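PDB 2VO8: Exo-alpha-sialidase from Clostridium perfringens, which probably removes terminal sialic acids as a full-length enzyme, and through this cohesin module probably docks tightly to partners in toxin complexes. Local coordinates for residues 10-15 against 112-117; 37-42 against 119-124; 58-63 against 97-102; 106-111 against 135-140. All blocks are in the same frame, centred on the assembly; numbering follows the deposited sequence.

Interaction 1: residues 10-15 against 112-117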
loop_
_atom_site.group_PDB
_atom_site.type_symbol
_atom_site.label_atom_id
_atom_site.label_comp_id
_atom_site.label_asym_id
_atom_site.label_seq_id
_atom_site.Cartn_x
_atom_site.Cartn_y
_atom_site.Cartn_z
ATOM N N GLY A 10 -4.596 6.616 12.926
ATOM C CA GLY A 10 -4.444 5.183 12.830
ATOM C C GLY A 10 -3.100 4.874 12.192
ATOM O O GLY A 10 -2.324 5.783 11.965
ATOM N N ASN A 11 -2.866 3.598 11.936
ATOM C CA ASN A 11 -1.649 3.131 11.274
ATOM C C ASN A 11 -1.879 2.620 9.848
ATOM O O ASN A 11 -2.831 1.879 9.606
ATOM C CB ASN A 11 -1.055 1.990 12.052
ATOM C CG ASN A 11 -0.722 2.377 13.512
ATOM O OD1 ASN A 11 -0.973 1.603 14.445
ATOM N ND2 ASN A 11 -0.170 3.550 13.685
ATOM N N SER A 12 -0.942 2.933 8.962
ATOM C CA SER A 12 -0.878 2.209 7.656
ATOM C C SER A 12 -0.239 0.843 7.899
ATOM O O SER A 12 0.534 0.685 8.845
ATOM C CB SER A 12 -0.114 3.015 6.605
ATOM O OG SER A 12 1.243 3.240 6.938
ATOM N N THR A 13 -0.520 -0.133 7.039
ATOM C CA THR A 13 0.050 -1.460 7.110
ATOM C C THR A 13 0.582 -1.827 5.753
ATOM O O THR A 13 0.018 -1.420 4.746
ATOM C CB THR A 13 -0.965 -2.527 7.560
ATOM O OG1 THR A 13 -2.068 -2.605 6.628
ATOM C CG2 THR A 13 -1.487 -2.228 8.985
ATOM N N ILE A 14 1.723 -2.510 5.747
ATOM C CA ILE A 14 2.217 -3.174 4.522
ATOM C C ILE A 14 2.688 -4.573 4.910
ATOM O O ILE A 14 3.494 -4.713 5.823
ATOM C CB ILE A 14 3.284 -2.317 3.781
ATOM C CG1 ILE A 14 3.960 -3.116 2.640
ATOM C CG2 ILE A 14 4.330 -1.685 4.696
ATOM C CD1 ILE A 14 4.738 -2.173 1.641
ATOM N N LYS A 15 2.171 -5.582 4.226
ATOM C CA LYS A 15 2.449 -6.990 4.501
ATOM C C LYS A 15 3.025 -7.577 3.229
ATOM O O LYS A 15 2.459 -7.421 2.147
ATOM C CB LYS A 15 1.243 -7.776 4.966
ATOM C CG LYS A 15 0.776 -7.424 6.372
ATOM C CD LYS A 15 -0.324 -8.373 6.899
ATOM C CE LYS A 15 -1.622 -8.240 6.159
ATOM N NZ LYS A 15 -2.304 -6.940 6.406
ATOM N N LEU A 112 10.144 -1.569 0.565
ATOM C CA LEU A 112 8.836 -1.185 0.071
ATOM C C LEU A 112 8.179 -0.292 1.152
ATOM O O LEU A 112 7.982 -0.758 2.268
ATOM C CB LEU A 112 8.021 -2.415 -0.206
ATOM C CG LEU A 112 8.752 -3.461 -1.092
ATOM C CD1 LEU A 112 7.963 -4.710 -1.194
ATOM C CD2 LEU A 112 9.127 -2.779 -2.464
ATOM N N GLY A 113 7.977 0.972 0.807
ATOM C CA GLY A 113 7.566 2.030 1.738
ATOM C C GLY A 113 6.254 2.722 1.419
ATOM O O GLY A 113 5.845 2.831 0.277
ATOM N N LEU A 114 5.622 3.230 2.464
ATOM C CA LEU A 114 4.486 4.121 2.311
ATOM C C LEU A 114 4.928 5.456 2.884
ATOM O O LEU A 114 5.091 5.583 4.129
ATOM C CB LEU A 114 3.247 3.524 3.013
ATOM C CG LEU A 114 2.664 2.177 2.548
ATOM C CD1 LEU A 114 1.521 1.560 3.457
ATOM C CD2 LEU A 114 2.096 2.240 1.077
ATOM N N THR A 115 5.164 6.435 2.011
ATOM C CA THR A 115 5.702 7.726 2.449
ATOM C C THR A 115 4.620 8.797 2.668
ATOM O O THR A 115 4.907 9.884 3.164
ATOM C CB THR A 115 6.768 8.247 1.463
ATOM O OG1 THR A 115 6.223 8.272 0.135
ATOM C CG2 THR A 115 7.982 7.357 1.477
ATOM N N THR A 116 3.408 8.462 2.225
ATOM C CA THR A 116 2.154 9.210 2.442
ATOM C C THR A 116 1.110 8.139 2.737
ATOM O O THR A 116 1.073 7.040 2.084
ATOM C CB THR A 116 1.782 10.061 1.215
ATOM O OG1 THR A 116 2.754 11.105 1.013
ATOM C CG2 THR A 116 0.332 10.687 1.300
ATOM N N ALA A 117 0.281 8.405 3.759
ATOM C CA ALA A 117 -0.796 7.484 4.150
ATOM C C ALA A 117 -1.845 8.321 4.878
ATOM O O ALA A 117 -1.555 8.910 5.908
ATOM C CB ALA A 117 -0.287 6.387 5.015
#
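Inside the cohesin beta sandwich, Leu-114 and Ile-14 each place a methyl group above the plane of a peptide of the facing segment. CD1 of Leu-114 sits above the plane of the Thr-13 to Ile-14 peptide, at its oxygen end, 3.6 Å from Thr-13 O. CD1 of Ile-14 lies above Leu-112 O, 3.6 Å from it. At the edges of strand 10-15 the backbone is engaged by the sheet, Thr-13 sharing backbone hydrogen bonding with Gly-31 of strand 26-33. The arrangement illustrates how side chains tie together strands that are not paired with each other. The axes of strands 10-15 and 112-114 are antiparallel at 163° and 8.2 Å apart, and strand 126-139 pairs with both.

CG1 of Ile-14 is anti to the backbone N (chi1 171°), and with chi2 also extended its CD1 arrives 3.8 Å from Leu-112 CB; the two side chains cross at about a right angle. Leu-114 CD1 also meets Ser-12 CB at 3.8 Å. Phe-48 and Leu-30 pack against both Ile-14 and Leu-114. The chain turns a corner at Thr-115, and Ala-117 then comes back toward strand 10-15. Ser-12 OG is taken up by Glu-130 O and Ser-132 OG, while Ser-12 CB rests 3.7 Å from Ala-117 CB.

Interaction 2: residues 37-42 against 119-124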
loop_
_atom_site.group_PDB
_atom_site.type_symbol
_atom_site.label_atom_id
_atom_site.label_comp_id
_atom_site.label_asym_id
_atom_site.label_seq_id
_atom_site.Cartn_x
_atom_site.Cartn_y
_atom_site.Cartn_z
ATOM N N GLY A 37 -11.723 4.990 17.202
ATOM C CA GLY A 37 -13.082 4.444 17.145
ATOM C C GLY A 37 -14.123 5.342 16.490
ATOM O O GLY A 37 -15.055 4.853 15.859
ATOM N N ASP A 38 -13.942 6.654 16.640
ATOM C CA ASP A 38 -14.825 7.675 16.066
ATOM C C ASP A 38 -14.401 8.141 14.679
ATOM O O ASP A 38 -14.945 9.123 14.180
ATOM C CB ASP A 38 -14.799 8.909 16.953
ATOM C CG ASP A 38 -13.438 9.577 16.970
ATOM O OD1 ASP A 38 -13.369 10.820 16.874
ATOM O OD2 ASP A 38 -12.425 8.844 17.071
ATOM N N THR A 39 -13.380 7.527 14.079
ATOM C CA THR A 39 -12.999 7.922 12.728
ATOM C C THR A 39 -13.730 6.985 11.776
ATOM O O THR A 39 -13.566 5.776 11.862
ATOM C CB THR A 39 -11.443 7.938 12.519
ATOM O OG1 THR A 39 -10.901 9.114 13.142
ATOM C CG2 THR A 39 -11.110 7.977 11.031
ATOM N N GLU A 40 -14.611 7.555 10.945
ATOM C CA GLU A 40 -15.381 6.805 9.960
ATOM C C GLU A 40 -14.710 6.921 8.596
ATOM O O GLU A 40 -14.780 7.954 8.004
ATOM C CB GLU A 40 -16.794 7.386 9.858
ATOM C CG GLU A 40 -17.750 6.911 10.914
ATOM C CD GLU A 40 -19.217 7.139 10.521
ATOM O OE1 GLU A 40 -19.614 6.826 9.362
ATOM O OE2 GLU A 40 -19.982 7.625 11.381
ATOM N N VAL A 41 -14.067 5.860 8.107
ATOM C CA VAL A 41 -13.187 5.993 6.944
ATOM C C VAL A 41 -13.956 5.655 5.657
ATOM O O VAL A 41 -14.589 4.640 5.597
ATOM C CB VAL A 41 -11.923 5.071 7.057
ATOM C CG1 VAL A 41 -11.058 5.180 5.850
ATOM C CG2 VAL A 41 -11.103 5.445 8.280
ATOM N N TYR A 42 -13.870 6.528 4.666
ATOM C CA TYR A 42 -14.479 6.261 3.347
ATOM C C TYR A 42 -13.450 6.196 2.198
ATOM O O TYR A 42 -13.766 5.796 1.063
ATOM C CB TYR A 42 -15.651 7.214 3.073
ATOM C CG TYR A 42 -16.858 6.859 3.943
ATOM C CD1 TYR A 42 -17.722 5.857 3.552
ATOM C CD2 TYR A 42 -17.081 7.484 5.197
ATOM C CE1 TYR A 42 -18.833 5.500 4.325
ATOM C CE2 TYR A 42 -18.162 7.137 5.971
ATOM C CZ TYR A 42 -19.043 6.128 5.526
ATOM O OH TYR A 42 -20.158 5.712 6.243
ATOM N N VAL A 119 -6.376 9.076 5.376
ATOM C CA VAL A 119 -7.763 8.609 5.205
ATOM C C VAL A 119 -8.710 9.806 5.093
ATOM O O VAL A 119 -8.478 10.856 5.701
ATOM C CB VAL A 119 -8.266 7.607 6.311
ATOM C CG1 VAL A 119 -7.540 6.235 6.251
ATOM C CG2 VAL A 119 -8.151 8.217 7.710
ATOM N N GLY A 120 -9.737 9.662 4.240
ATOM C CA GLY A 120 -10.850 10.593 4.161
ATOM C C GLY A 120 -11.926 9.982 5.008
ATOM O O GLY A 120 -12.170 8.760 4.945
ATOM N N ALA A 121 -12.572 10.824 5.802
ATOM C CA ALA A 121 -13.462 10.360 6.847
ATOM C C ALA A 121 -14.825 11.014 6.700
ATOM O O ALA A 121 -15.031 11.881 5.851
ATOM C CB ALA A 121 -12.873 10.660 8.217
ATOM N N GLY A 122 -15.750 10.582 7.542
ATOM C CA GLY A 122 -17.153 11.071 7.526
ATOM C C GLY A 122 -17.396 12.475 8.067
ATOM O O GLY A 122 -18.527 12.975 8.066
ATOM N N ASP A 123 -16.341 13.117 8.534
ATOM C CA ASP A 123 -16.373 14.536 8.836
ATOM C C ASP A 123 -16.058 15.396 7.623
ATOM O O ASP A 123 -16.001 16.632 7.725
ATOM C CB ASP A 123 -15.440 14.856 10.023
ATOM C CG ASP A 123 -13.941 14.649 9.719
ATOM O OD1 ASP A 123 -13.564 14.056 8.682
ATOM O OD2 ASP A 123 -13.124 15.086 10.557
ATOM N N GLY A 124 -15.827 14.758 6.474
ATOM C CA GLY A 124 -15.509 15.469 5.240
ATOM C C GLY A 124 -14.049 15.910 5.142
ATOM O O GLY A 124 -13.683 16.647 4.236
#
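An antiparallel beta bridge at one end of the cohesin sandwich joins Val-41, where strand 41-49 begins, to Ala-121, the last residue of strand 107-121. It is a non-hydrogen-bonded pair with CA atoms 4.4 Å apart, and the bonds fall on the residues flanking it. Tyr-42 N gives a hydrogen bond of 2.8 Å to Gly-120 O that is nearly straight, 167° at the hydrogen. Gly-122 N reaches Glu-40 O at 2.8 Å too, lying in the carbonyl plane but with a bent angle of 131° at the hydrogen. The same Glu-40 oxygen has Ala-121 CA only 3.0 Å away, a CA-H...O contact beside the hydrogen bond from Gly-122 N. From the bridge residue Ala-121 itself the chain enters a type I turn that ends at Gly-124, closed by Gly-124 N to Ala-121 O.

Side chains cover the pairing on the buried side. Val-41 and Val-119 cross at about a right angle, CG1 of one 3.7 Å from CG1 of the other. CG1 of Val-41 is anti to its backbone N (chi1 178°), and CG2 also comes against Val-119. Val-9 packs on Val-119, as does Leu-129 of strand 126-139. On the outer side Gly-122 N lies at the edge of the Tyr-42 ring, near its plane, 4.1 Å from CD2. The Tyr-42 hydroxyl makes a weak bond, 3.4 Å, to Glu-40 OE1. Glu-40 OE1 also lies near OE1 of Glu-89, and two like charges so close may raise the proton affinity of one of them.

Interaction 3: residues 58-63 against 97-102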
loop_
_atom_site.group_PDB
_atom_site.type_symbol
_atom_site.label_atom_id
_atom_site.label_comp_id
_atom_site.label_asym_id
_atom_site.label_seq_id
_atom_site.Cartn_x
_atom_site.Cartn_y
_atom_site.Cartn_z
ATOM N N ASN A 58 3.625 -4.531 -11.724
ATOM C CA ASN A 58 2.727 -5.310 -12.591
ATOM C C ASN A 58 1.313 -4.809 -12.626
ATOM O O ASN A 58 0.813 -4.457 -13.697
ATOM C CB ASN A 58 2.703 -6.781 -12.208
ATOM C CG ASN A 58 4.045 -7.425 -12.335
ATOM O OD1 ASN A 58 4.480 -8.208 -11.462
ATOM N ND2 ASN A 58 4.735 -7.083 -13.417
ATOM N N GLU A 59 0.647 -4.792 -11.481
ATOM C CA GLU A 59 -0.746 -4.263 -11.391
ATOM C C GLU A 59 -1.011 -3.921 -9.935
ATOM O O GLU A 59 -0.412 -4.531 -9.031
ATOM C CB GLU A 59 -1.800 -5.249 -11.833
ATOM C CG GLU A 59 -1.695 -6.611 -11.139
ATOM C CD GLU A 59 -2.947 -7.506 -11.257
ATOM O OE1 GLU A 59 -3.808 -7.245 -12.149
ATOM O OE2 GLU A 59 -3.040 -8.498 -10.475
ATOM N N ILE A 60 -1.896 -2.954 -9.739
ATOM C CA ILE A 60 -2.298 -2.527 -8.396
ATOM C C ILE A 60 -3.823 -2.666 -8.409
ATOM O O ILE A 60 -4.501 -2.082 -9.253
ATOM C CB ILE A 60 -1.873 -1.101 -8.120
ATOM C CG1 ILE A 60 -0.336 -0.990 -7.997
ATOM C CG2 ILE A 60 -2.482 -0.560 -6.820
ATOM C CD1 ILE A 60 0.098 0.409 -7.971
ATOM N N THR A 61 -4.345 -3.490 -7.514
ATOM C CA THR A 61 -5.781 -3.733 -7.471
ATOM C C THR A 61 -6.371 -3.652 -6.071
ATOM O O THR A 61 -5.677 -3.679 -5.032
ATOM C CB THR A 61 -6.113 -5.121 -8.031
ATOM O OG1 THR A 61 -5.446 -6.102 -7.266
ATOM C CG2 THR A 61 -5.660 -5.257 -9.533
ATOM N N SER A 62 -7.685 -3.555 -6.030
ATOM C CA SER A 62 -8.365 -3.538 -4.729
ATOM C C SER A 62 -8.287 -4.886 -4.037
ATOM O O SER A 62 -8.278 -5.961 -4.660
ATOM C CB SER A 62 -9.830 -3.102 -4.927
ATOM O OG SER A 62 -10.494 -4.107 -5.635
ATOM N N PHE A 63 -8.227 -4.846 -2.697
ATOM C CA PHE A 63 -8.114 -6.066 -1.928
ATOM C C PHE A 63 -9.429 -6.853 -1.957
ATOM O O PHE A 63 -9.433 -8.074 -1.820
ATOM C CB PHE A 63 -7.616 -5.779 -0.503
ATOM C CG PHE A 63 -7.254 -7.011 0.268
ATOM C CD1 PHE A 63 -6.004 -7.598 0.124
ATOM C CD2 PHE A 63 -8.170 -7.579 1.156
ATOM C CE1 PHE A 63 -5.679 -8.756 0.860
ATOM C CE2 PHE A 63 -7.848 -8.706 1.879
ATOM C CZ PHE A 63 -6.600 -9.302 1.731
ATOM N N VAL A 97 -5.369 -2.770 -0.569
ATOM C CA VAL A 97 -4.738 -2.738 -1.895
ATOM C C VAL A 97 -3.731 -3.886 -2.029
ATOM O O VAL A 97 -3.041 -4.215 -1.058
ATOM C CB VAL A 97 -3.990 -1.424 -2.138
ATOM C CG1 VAL A 97 -3.313 -1.442 -3.616
ATOM C CG2 VAL A 97 -4.869 -0.217 -1.896
ATOM N N LYS A 98 -3.701 -4.506 -3.216
ATOM C CA LYS A 98 -2.697 -5.522 -3.583
ATOM C C LYS A 98 -1.779 -4.864 -4.608
ATOM O O LYS A 98 -2.251 -4.438 -5.662
ATOM C CB LYS A 98 -3.363 -6.706 -4.278
ATOM C CG LYS A 98 -4.382 -7.480 -3.465
ATOM C CD LYS A 98 -4.822 -8.762 -4.193
ATOM C CE LYS A 98 -6.271 -8.781 -4.693
ATOM N NZ LYS A 98 -6.694 -10.238 -4.695
ATOM N N VAL A 99 -0.477 -4.790 -4.321
ATOM C CA VAL A 99 0.501 -4.279 -5.290
ATOM C C VAL A 99 1.344 -5.463 -5.778
ATOM O O VAL A 99 2.013 -6.124 -5.003
ATOM C CB VAL A 99 1.429 -3.166 -4.697
ATOM C CG1 VAL A 99 2.417 -2.616 -5.759
ATOM C CG2 VAL A 99 0.654 -2.050 -4.100
ATOM N N ASN A 100 1.233 -5.794 -7.065
ATOM C CA ASN A 100 1.867 -6.991 -7.611
ATOM C C ASN A 100 3.151 -6.537 -8.327
ATOM O O ASN A 100 3.114 -5.629 -9.156
ATOM C CB ASN A 100 0.928 -7.715 -8.575
ATOM C CG ASN A 100 1.417 -9.079 -8.908
ATOM O OD1 ASN A 100 2.400 -9.226 -9.694
ATOM N ND2 ASN A 100 0.808 -10.106 -8.299
ATOM N N LEU A 101 4.266 -7.122 -7.909
ATOM C CA LEU A 101 5.632 -6.766 -8.347
ATOM C C LEU A 101 6.396 -8.010 -8.730
ATOM O O LEU A 101 6.171 -9.043 -8.197
ATOM C CB LEU A 101 6.394 -6.059 -7.213
ATOM C CG LEU A 101 5.770 -4.713 -6.816
ATOM C CD1 LEU A 101 5.584 -4.627 -5.278
ATOM C CD2 LEU A 101 6.507 -3.533 -7.313
ATOM N N THR A 102 7.334 -7.895 -9.672
ATOM C CA THR A 102 8.280 -8.978 -9.991
ATOM C C THR A 102 9.711 -8.429 -9.870
ATOM O O THR A 102 10.044 -7.419 -10.520
ATOM C CB THR A 102 8.075 -9.540 -11.395
ATOM O OG1 THR A 102 6.711 -10.003 -11.548
ATOM C CG2 THR A 102 9.092 -10.679 -11.710
HETATM O O HOH W 1 -2.789 -6.695 -7.986
#
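Glu-59 and Asn-58 both face Asn-100, a classic beta bulge in the antiparallel pairing of strands 55-62 and 95-103 in the cohesin sandwich, and a clear case of an extra residue absorbed without breaking a sheet. Backbone hydrogen bonds come first. Asn-100 O takes Asn-58 N at 2.8 Å and, weakly, Glu-59 N at 3.5 Å, while Asn-100 N returns a bond to Glu-59 O. Beyond the bulge the ladder is regular: Thr-61 and Lys-98 exchange two bonds, the one from Lys-98 N to Thr-61 O being almost straight at 174°.

Apolar contacts occupy the face of Ile-60 and Val-99, where strands 67-75 and 78-85 close over Ile-60. The Ile-60 and Val-99 side chains lie side by side, pointing the same way, CG1 to CG1 3.9 Å. CG2 of Ile-60, anti to its backbone N, presses on Val-97 CG1 at 3.4 Å, tighter than usual van der Waals contact.

The face of Glu-59, Thr-61, Lys-98 and Asn-100 is polar. One water hydrogen-bonds Thr-61 OG1 at 2.8 Å; it can donate to Lys-98 O and, weakly, to Glu-59 OE2, though with further acceptors nearby its two protons cannot serve all of them. The Lys-98 chain crosses Phe-63 at about a right angle, its CG 3.9 Å from Phe-63 CD1. Bent at chi3 (-112°), the chain turns on until its CE is 3.5 Å from Ser-62 O.

Interaction 4: residues 106-111 against 135-140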
loop_
_atom_site.group_PDB
_atom_site.type_symbol
_atom_site.label_atom_id
_atom_site.label_comp_id
_atom_site.label_asym_id
_atom_site.label_seq_id
_atom_site.Cartn_x
_atom_site.Cartn_y
_atom_site.Cartn_z
ATOM N N SER A 106 18.748 -9.385 -8.099
ATOM C CA SER A 106 18.974 -9.823 -6.721
ATOM C C SER A 106 19.517 -8.682 -5.841
ATOM O O SER A 106 20.265 -7.762 -6.303
ATOM C CB SER A 106 19.911 -11.022 -6.683
ATOM O OG SER A 106 21.227 -10.614 -7.028
ATOM N N SER A 107 19.188 -8.779 -4.564
ATOM C CA SER A 107 19.536 -7.769 -3.580
ATOM C C SER A 107 19.376 -8.299 -2.179
ATOM O O SER A 107 18.432 -9.049 -1.881
ATOM C CB SER A 107 18.684 -6.508 -3.766
ATOM O OG SER A 107 18.992 -5.584 -2.732
ATOM N N GLU A 108 20.290 -7.877 -1.283
ATOM C CA GLU A 108 20.219 -8.307 0.075
ATOM C C GLU A 108 19.094 -7.581 0.820
ATOM O O GLU A 108 18.602 -8.104 1.771
ATOM C CB GLU A 108 21.552 -8.083 0.828
ATOM C CG GLU A 108 22.725 -8.967 0.332
ATOM C CD GLU A 108 22.611 -10.411 0.788
ATOM O OE1 GLU A 108 21.768 -10.718 1.660
ATOM O OE2 GLU A 108 23.382 -11.268 0.272
ATOM N N LEU A 109 18.750 -6.379 0.380
ATOM C CA LEU A 109 17.768 -5.585 1.113
ATOM C C LEU A 109 17.213 -4.569 0.178
ATOM O O LEU A 109 17.951 -3.729 -0.379
ATOM C CB LEU A 109 18.373 -4.941 2.390
ATOM C CG LEU A 109 17.469 -4.126 3.342
ATOM C CD1 LEU A 109 18.192 -3.926 4.693
ATOM C CD2 LEU A 109 17.098 -2.770 2.746
ATOM N N GLU A 110 15.883 -4.649 -0.008
ATOM C CA GLU A 110 15.145 -3.548 -0.600
ATOM C C GLU A 110 13.940 -3.144 0.278
ATOM O O GLU A 110 13.370 -3.975 0.936
ATOM C CB GLU A 110 14.595 -3.920 -1.972
ATOM C CG GLU A 110 15.703 -4.377 -2.965
ATOM C CD GLU A 110 16.609 -3.215 -3.371
ATOM O OE1 GLU A 110 16.148 -2.050 -3.410
ATOM O OE2 GLU A 110 17.790 -3.468 -3.668
ATOM N N VAL A 111 13.590 -1.884 0.223
ATOM C CA VAL A 111 12.502 -1.340 1.062
ATOM C C VAL A 111 11.293 -0.973 0.208
ATOM O O VAL A 111 11.405 -0.168 -0.724
ATOM C CB VAL A 111 12.981 -0.143 1.877
ATOM C CG1 VAL A 111 11.836 0.455 2.723
ATOM C CG2 VAL A 111 14.233 -0.558 2.742
ATOM N N GLU A 135 10.971 -4.472 4.618
ATOM C CA GLU A 135 12.192 -4.889 3.902
ATOM C C GLU A 135 11.995 -6.270 3.325
ATOM O O GLU A 135 11.437 -7.144 3.961
ATOM C CB GLU A 135 13.434 -4.893 4.805
ATOM C CG GLU A 135 13.631 -3.642 5.567
ATOM C CD GLU A 135 14.773 -3.728 6.575
ATOM O OE1 GLU A 135 15.189 -4.854 6.897
ATOM O OE2 GLU A 135 15.214 -2.652 7.003
ATOM N N VAL A 136 12.506 -6.466 2.111
ATOM C CA VAL A 136 12.542 -7.760 1.476
ATOM C C VAL A 136 13.984 -8.073 1.006
ATOM O O VAL A 136 14.735 -7.160 0.641
ATOM C CB VAL A 136 11.617 -7.867 0.247
ATOM C CG1 VAL A 136 10.140 -7.401 0.581
ATOM C CG2 VAL A 136 12.127 -7.061 -0.873
ATOM N N LYS A 137 14.307 -9.350 0.984
ATOM C CA LYS A 137 15.539 -9.849 0.329
ATOM C C LYS A 137 15.141 -10.462 -1.017
ATOM O O LYS A 137 14.223 -11.295 -1.084
ATOM C CB LYS A 137 16.276 -10.830 1.211
ATOM C CG LYS A 137 17.455 -11.544 0.536
ATOM C CD LYS A 137 17.901 -12.730 1.364
ATOM C CE LYS A 137 19.180 -13.424 0.855
ATOM N NZ LYS A 137 19.573 -12.963 -0.462
ATOM N N ILE A 138 15.829 -10.062 -2.079
ATOM C CA ILE A 138 15.511 -10.573 -3.419
ATOM C C ILE A 138 16.569 -11.654 -3.720
ATOM O O ILE A 138 17.749 -11.331 -3.941
ATOM C CB ILE A 138 15.579 -9.509 -4.533
ATOM C CG1 ILE A 138 14.696 -8.280 -4.255
ATOM C CG2 ILE A 138 15.215 -10.135 -5.917
ATOM C CD1 ILE A 138 14.972 -7.184 -5.163
ATOM N N ASN A 139 16.135 -12.901 -3.715
ATOM C CA ASN A 139 16.959 -14.023 -4.151
ATOM C C ASN A 139 17.189 -14.095 -5.658
ATOM O O ASN A 139 16.396 -13.584 -6.456
ATOM C CB ASN A 139 16.348 -15.341 -3.660
ATOM C CG ASN A 139 16.296 -15.421 -2.131
ATOM O OD1 ASN A 139 15.249 -15.696 -1.514
ATOM N ND2 ASN A 139 17.422 -15.169 -1.523
ATOM N N GLU A 140 18.264 -14.792 -6.041
ATOM C CA GLU A 140 18.525 -15.083 -7.446
ATOM C C GLU A 140 17.458 -15.995 -8.014
ATOM O O GLU A 140 17.006 -16.932 -7.358
ATOM C CB GLU A 140 19.862 -15.841 -7.650
ATOM C CG GLU A 140 21.073 -15.324 -6.907
ATOM C CD GLU A 140 21.534 -13.939 -7.307
ATOM O OE1 GLU A 140 21.366 -13.550 -8.483
ATOM O OE2 GLU A 140 22.103 -13.250 -6.423
HETATM O O HOH W 2 20.106 -10.940 -10.265
#
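Ser-107 and Ile-138 form the first hydrogen-bonded pair between the two strands. Ser-107 N points at a lone pair of Ile-138 O, 3.0 Å away, and Ile-138 N answers to Ser-107 O at 2.8 Å. Glu-110 and Val-136 make a second such pair, Glu-110 N reaching Val-136 O at 2.8 Å and at 170°. Between the pairs the register slips by one residue, so that the chain bulges at Glu-108 and Leu-109.

The next shell is made by side chains. CD1 of Ile-138 comes to rest 3.6 Å from Glu-110 CG and also touches Ser-107 CB. The Lys-137 and Glu-108 side chains lie alongside each other, pointing the same way, with a long salt bridge of 3.8 Å from NZ to OE1. Near the chain end Ser-106 OG donates to Glu-140 OE2, 2.8 Å away, approaching from above the carboxylate plane, and a water accepts from Ser-106 N.

The bulge is braced from within its own segment. With OG anti to the backbone N (chi1 176°), Ser-107 accepts from Leu-109 N, closing an ST turn, and donates to Glu-110 OE2 at 2.6 Å on the anti side. Bent at chi2 (-69°), which sets CD, the Glu-110 chain has its OE2 within reach of Ser-107 OG. In the outer shell Asn-51 ND2 binds the other Glu-110 oxygen, and Phe-55 of strand 55-62 packs against Glu-110, Val-136 and Ile-138. The whole is the open end of the beta hairpin of strands 107-121 and 126-139: antiparallel pairs interrupted by a beta bulge, with an ST turn at the bend.

How the interactions relate
Strand 107-121 is the common thread: interaction 4 lies at its start, interaction 1 in its middle and interaction 2 at its end. Interactions 2 and 4 have centres 36 Å apart, on opposite sides of the chain's centre, so one broken strand spans most of the module. Interactions 1 and 4 touch directly, Leu-112 CD1 packing 3.9 Å from Val-136 CG1. Interaction 3 sits on strands 55-62 and 95-103, its nearest atoms about 5 Å from interaction 1 and about 11 Å from interaction 2. Together they exemplify a jelly-roll cohesin: backbone pairing in 2, 3 and 4, a single bridge in 2, and side-chain packing in 1.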